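PDB 6AWE: purine nucleoside phosphorylase from Schistosoma mansoni, which catalyses the reversible phosphorolysis of purine nucleosides such as inosine and guanosine, releasing the free base and ribose 1-phosphate. Local coordinates for residues P200-P205 against V219-V224. Sequence-based numbering, arbitrary orientation.
Sequences PTYESP and VGMSTV. With C0J (2-fluoro-6-{[2-(pyridin-2-yl)ethyl]amino}benzonitrile), chain J; DMS (dimethyl sulfoxide), chain D; DMS (dimethyl sulfoxide), chain C.
The Tyr202 ring meets the methyl end of Met221 obliquely, CD1 lying 3.9 Å from CE, while C12 of the bound benzonitrile C0J sits at the ring's edge, in its plane, and the ligand's C4 approaches Tyr202 CD1 obliquely at 3.6 Å. Also at the edge is the oxygen of the chain D dimethyl sulfoxide, which accepts a 2.6 Å hydrogen bond from Tyr202 OH. Phe161 of the second subunit and Ile257 pack on the same tyrosine. Met221 runs extended beyond CG (chi2 177°), which carries CE up to the backbone of 200-203, 3.4 Å from Pro200 O and 3.6 Å from Thr201 O. Pro200 O, buried here, has no hydrogen-bonding partner. Residues 200-203 and 219-221 run nearly antiparallel, with no direct hydrogen bond between them, and the ligand bridges them in what is probably the purine-base pocket of this trimeric enzyme of the phosphorylase superfamily. Glu203, bent at chi2 (-79°), turns its carboxylate across Val219, whose CG1 lies 3.3 Å from OE1 and almost as near OE2. OE1 accepts a hydrogen bond from the ligand's amine N, 2.8 Å long and fairly straight (164°); OE2 is held by Ser208 and Ser247, so both oxygens are engaged and the carboxylate's rotation is fixed. Asn197 gives C0J a further hydrogen bond, and the ligand's F atom rests 3.4 Å from Gly220 CA.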
ATOM      1  N   PRO A 200      -6.506   4.600 -10.061  1.00 16.66           N
ATOM      2  CA  PRO A 200      -6.786   5.717 -11.000  1.00 16.78           C
ATOM      3  C   PRO A 200      -7.897   6.657 -10.578  1.00 18.24           C
ATOM      4  O   PRO A 200      -8.188   7.606 -11.350  1.00 17.32           O
ATOM      5  CB  PRO A 200      -7.165   4.969 -12.274  1.00 18.72           C
ATOM      6  CG  PRO A 200      -7.966   3.770 -11.704  1.00 18.07           C
ATOM      7  CD  PRO A 200      -7.188   3.360 -10.482  1.00 17.78           C
ATOM      8  N   THR A 201      -8.563   6.427  -9.446  1.00 18.45           N
ATOM      9  CA  THR A 201      -9.543   7.387  -8.936  1.00 17.54           C
ATOM     10  C   THR A 201      -8.818   8.625  -8.408  1.00 20.76           C
ATOM     11  O   THR A 201      -7.751   8.539  -7.775  1.00 19.35           O
ATOM     12  CB  THR A 201     -10.421   6.763  -7.825  1.00 17.65           C
ATOM     13  OG1 THR A 201      -9.578   6.178  -6.816  1.00 18.18           O
ATOM     14  CG2 THR A 201     -11.295   5.651  -8.370  1.00 18.64           C
ATOM     15  N   TYR A 202      -9.384   9.795  -8.712  1.00 18.89           N
ATOM     16  CA  TYR A 202      -8.920  11.033  -8.108  1.00 18.32           C
ATOM     17  C   TYR A 202      -8.993  10.830  -6.582  1.00 18.95           C
ATOM     18  O   TYR A 202      -9.881  10.132  -6.079  1.00 20.98           O
ATOM     19  CB  TYR A 202      -9.785  12.215  -8.575  1.00 18.46           C
ATOM     20  CG  TYR A 202      -9.659  12.552 -10.068  1.00 21.13           C
ATOM     21  CD1 TYR A 202      -8.491  13.093 -10.568  1.00 23.78           C
ATOM     22  CD2 TYR A 202     -10.682  12.281 -10.971  1.00 21.43           C
ATOM     23  CE1 TYR A 202      -8.343  13.376 -11.919  1.00 26.16           C
ATOM     24  CE2 TYR A 202     -10.533  12.582 -12.348  1.00 22.39           C
ATOM     25  CZ  TYR A 202      -9.378  13.096 -12.789  1.00 26.06           C
ATOM     26  OH  TYR A 202      -9.230  13.343 -14.136  1.00 26.63           O
ATOM     27  N   GLU A 203      -8.111  11.478  -5.812  1.00 20.70           N
ATOM     28  CA  GLU A 203      -8.254  11.288  -4.368  1.00 22.16           C
ATOM     29  C   GLU A 203      -9.576  11.902  -3.852  1.00 22.33           C
ATOM     30  O   GLU A 203     -10.128  12.860  -4.424  1.00 23.14           O
ATOM     31  CB  GLU A 203      -7.006  11.833  -3.650  1.00 24.67           C
ATOM     32  CG  GLU A 203      -7.082  13.299  -3.220  1.00 23.70           C
ATOM     33  CD  GLU A 203      -6.833  14.302  -4.352  1.00 26.29           C
ATOM     34  OE1 GLU A 203      -6.571  13.899  -5.545  1.00 23.59           O
ATOM     35  OE2 GLU A 203      -6.913  15.544  -4.037  1.00 26.54           O
ATOM     36  N   SER A 204     -10.166  11.237  -2.845  1.00 20.78           N
ATOM     37  CA  SER A 204     -11.451  11.638  -2.275  1.00 21.66           C
ATOM     38  C   SER A 204     -11.303  12.936  -1.490  1.00 22.43           C
ATOM     39  O   SER A 204     -10.190  13.327  -1.121  1.00 23.17           O
ATOM     40  CB  SER A 204     -11.982  10.559  -1.341  1.00 20.37           C
ATOM     41  OG  SER A 204     -11.218  10.547  -0.132  1.00 22.22           O
ATOM     42  N   PRO A 205     -12.423  13.631  -1.222  1.00 21.57           N
ATOM     43  CA  PRO A 205     -12.327  14.902  -0.489  1.00 25.57           C
ATOM     44  C   PRO A 205     -11.701  14.728   0.881  1.00 25.22           C
ATOM     45  O   PRO A 205     -10.898  15.575   1.318  1.00 24.66           O
ATOM     46  CB  PRO A 205     -13.798  15.355  -0.392  1.00 26.80           C
ATOM     47  CG  PRO A 205     -14.442  14.823  -1.646  1.00 27.93           C
ATOM     48  CD  PRO A 205     -13.719  13.486  -1.930  1.00 23.70           C
ATOM     49  N   VAL A 219      -0.948  16.652  -5.492  1.00 19.37           N
ATOM     50  CA  VAL A 219      -1.204  15.191  -5.553  1.00 20.25           C
ATOM     51  C   VAL A 219      -1.375  14.749  -7.011  1.00 19.30           C
ATOM     52  O   VAL A 219      -2.058  15.399  -7.817  1.00 20.14           O
ATOM     53  CB  VAL A 219      -2.438  14.787  -4.701  1.00 22.18           C
ATOM     54  CG1 VAL A 219      -3.692  15.540  -5.150  1.00 26.76           C
ATOM     55  CG2 VAL A 219      -2.687  13.275  -4.774  1.00 20.14           C
ATOM     56  N   GLY A 220      -0.732  13.625  -7.368  1.00 19.69           N
ATOM     57  CA  GLY A 220      -0.904  13.057  -8.692  1.00 20.70           C
ATOM     58  C   GLY A 220      -0.647  11.562  -8.722  1.00 21.54           C
ATOM     59  O   GLY A 220      -0.272  10.975  -7.698  1.00 19.20           O
ATOM     60  N   MET A 221      -0.742  10.977  -9.962  1.00 17.88           N
ATOM     61  CA  MET A 221      -0.757   9.513 -10.167  1.00 16.85           C
ATOM     62  C   MET A 221       0.436   8.998 -10.966  1.00 19.97           C
ATOM     63  O   MET A 221       0.362   7.902 -11.542  1.00 19.93           O
ATOM     64  CB  MET A 221      -2.056   9.056 -10.849  1.00 19.78           C
ATOM     65  CG  MET A 221      -3.262   9.558 -10.205  1.00 21.12           C
ATOM     66  SD  MET A 221      -4.752   9.013 -11.187  1.00 21.38           S
ATOM     67  CE  MET A 221      -5.974  10.089 -10.438  1.00 22.97           C
ATOM     68  N   SER A 222       1.507   9.779 -11.055  1.00 20.39           N
ATOM     69  CA  SER A 222       2.659   9.427 -11.891  1.00 19.13           C
ATOM     70  C   SER A 222       3.951   9.929 -11.253  1.00 20.28           C
ATOM     71  O   SER A 222       4.001  10.254 -10.051  1.00 20.57           O
ATOM     72  CB  SER A 222       2.533  10.017 -13.315  1.00 22.37           C
ATOM     73  OG  SER A 222       2.614  11.432 -13.299  1.00 23.38           O
ATOM     74  N   THR A 223       5.002   9.918 -12.074  1.00 22.04           N
ATOM     75  CA  THR A 223       6.270  10.628 -11.854  1.00 21.72           C
ATOM     76  C   THR A 223       7.210   9.984 -10.807  1.00 19.74           C
ATOM     77  O   THR A 223       8.398   9.734 -11.084  1.00 19.35           O
ATOM     78  CB  THR A 223       5.947  12.085 -11.510  1.00 20.81           C
ATOM     79  OG1 THR A 223       5.295  12.689 -12.652  1.00 22.61           O
ATOM     80  CG2 THR A 223       7.207  12.874 -11.322  1.00 21.87           C
ATOM     81  N   VAL A 224       6.715   9.701  -9.584  1.00 18.48           N
ATOM     82  CA  VAL A 224       7.589   9.143  -8.527  1.00 17.43           C
ATOM     83  C   VAL A 224       8.248   7.814  -8.934  1.00 19.68           C
ATOM     84  O   VAL A 224       9.442   7.615  -8.631  1.00 19.14           O
ATOM     85  CB  VAL A 224       6.815   9.077  -7.201  1.00 17.99           C
ATOM     86  CG1 VAL A 224       7.540   8.265  -6.157  1.00 16.58           C
ATOM     87  CG2 VAL A 224       6.557  10.509  -6.689  1.00 18.71           C
TER
HETATM   88  C12 C0J J 309      -5.244  14.357  -9.293  0.87 19.98           C
HETATM   89  C13 C0J J 309      -5.008  13.166  -8.331  0.87 20.57           C
HETATM   90  C11 C0J J 309     -12.038  17.898  -7.146  0.87 29.29           C
HETATM   91  C10 C0J J 309     -13.029  17.033  -7.069  0.87 36.84           C
HETATM   92  C9  C0J J 309     -12.749  15.582  -6.774  0.87 36.70           C
HETATM   93  C8  C0J J 309     -11.527  15.193  -6.608  0.87 32.64           C
HETATM   94  C7  C0J J 309     -10.382  16.193  -6.716  0.87 28.73           C
HETATM   95  C4  C0J J 309      -6.142  15.333  -9.085  0.87 20.10           C
HETATM   96  C5  C0J J 309      -8.140  16.193  -7.756  0.87 21.53           C
HETATM   97  C6  C0J J 309      -8.943  15.696  -6.546  0.87 26.30           C
HETATM   98  C3  C0J J 309      -6.344  16.416 -10.128  0.87 20.27           C
HETATM   99  C2  C0J J 309      -5.616  16.371 -11.276  0.87 23.51           C
HETATM  100  C1  C0J J 309      -4.613  15.261 -11.513  0.87 25.00           C
HETATM  101  N2  C0J J 309      -4.812  12.282  -7.624  0.87 20.99           N
HETATM  102  C   C0J J 309      -4.473  14.331 -10.582  0.87 21.19           C
HETATM  103  F   C0J J 309      -3.581  13.340 -10.816  0.87 23.98           F
HETATM  104  N   C0J J 309      -6.919  15.376  -7.896  0.87 21.53           N
HETATM  105  N1  C0J J 309     -10.626  17.462  -6.973  0.87 27.05           N
HETATM  106  S   DMS D 303      -5.479  12.766 -15.167  1.00 46.80           S
HETATM  107  O   DMS D 303      -6.822  13.480 -15.093  1.00 33.84           O
HETATM  108  C1  DMS D 303      -4.055  13.841 -15.152  1.00 56.68           C
HETATM  109  C2  DMS D 303      -5.008  11.705 -13.766  1.00 35.70           C
HETATM  110  S   DMS C 302       0.162  13.265 -16.294  0.85 42.01           S
HETATM  111  O   DMS C 302       0.335  12.587 -14.970  0.85 39.27           O
HETATM  112  C1  DMS C 302       0.591  11.776 -17.252  0.85 30.00           C
HETATM  113  C2  DMS C 302      -1.507  13.364 -16.869  0.85 61.86           C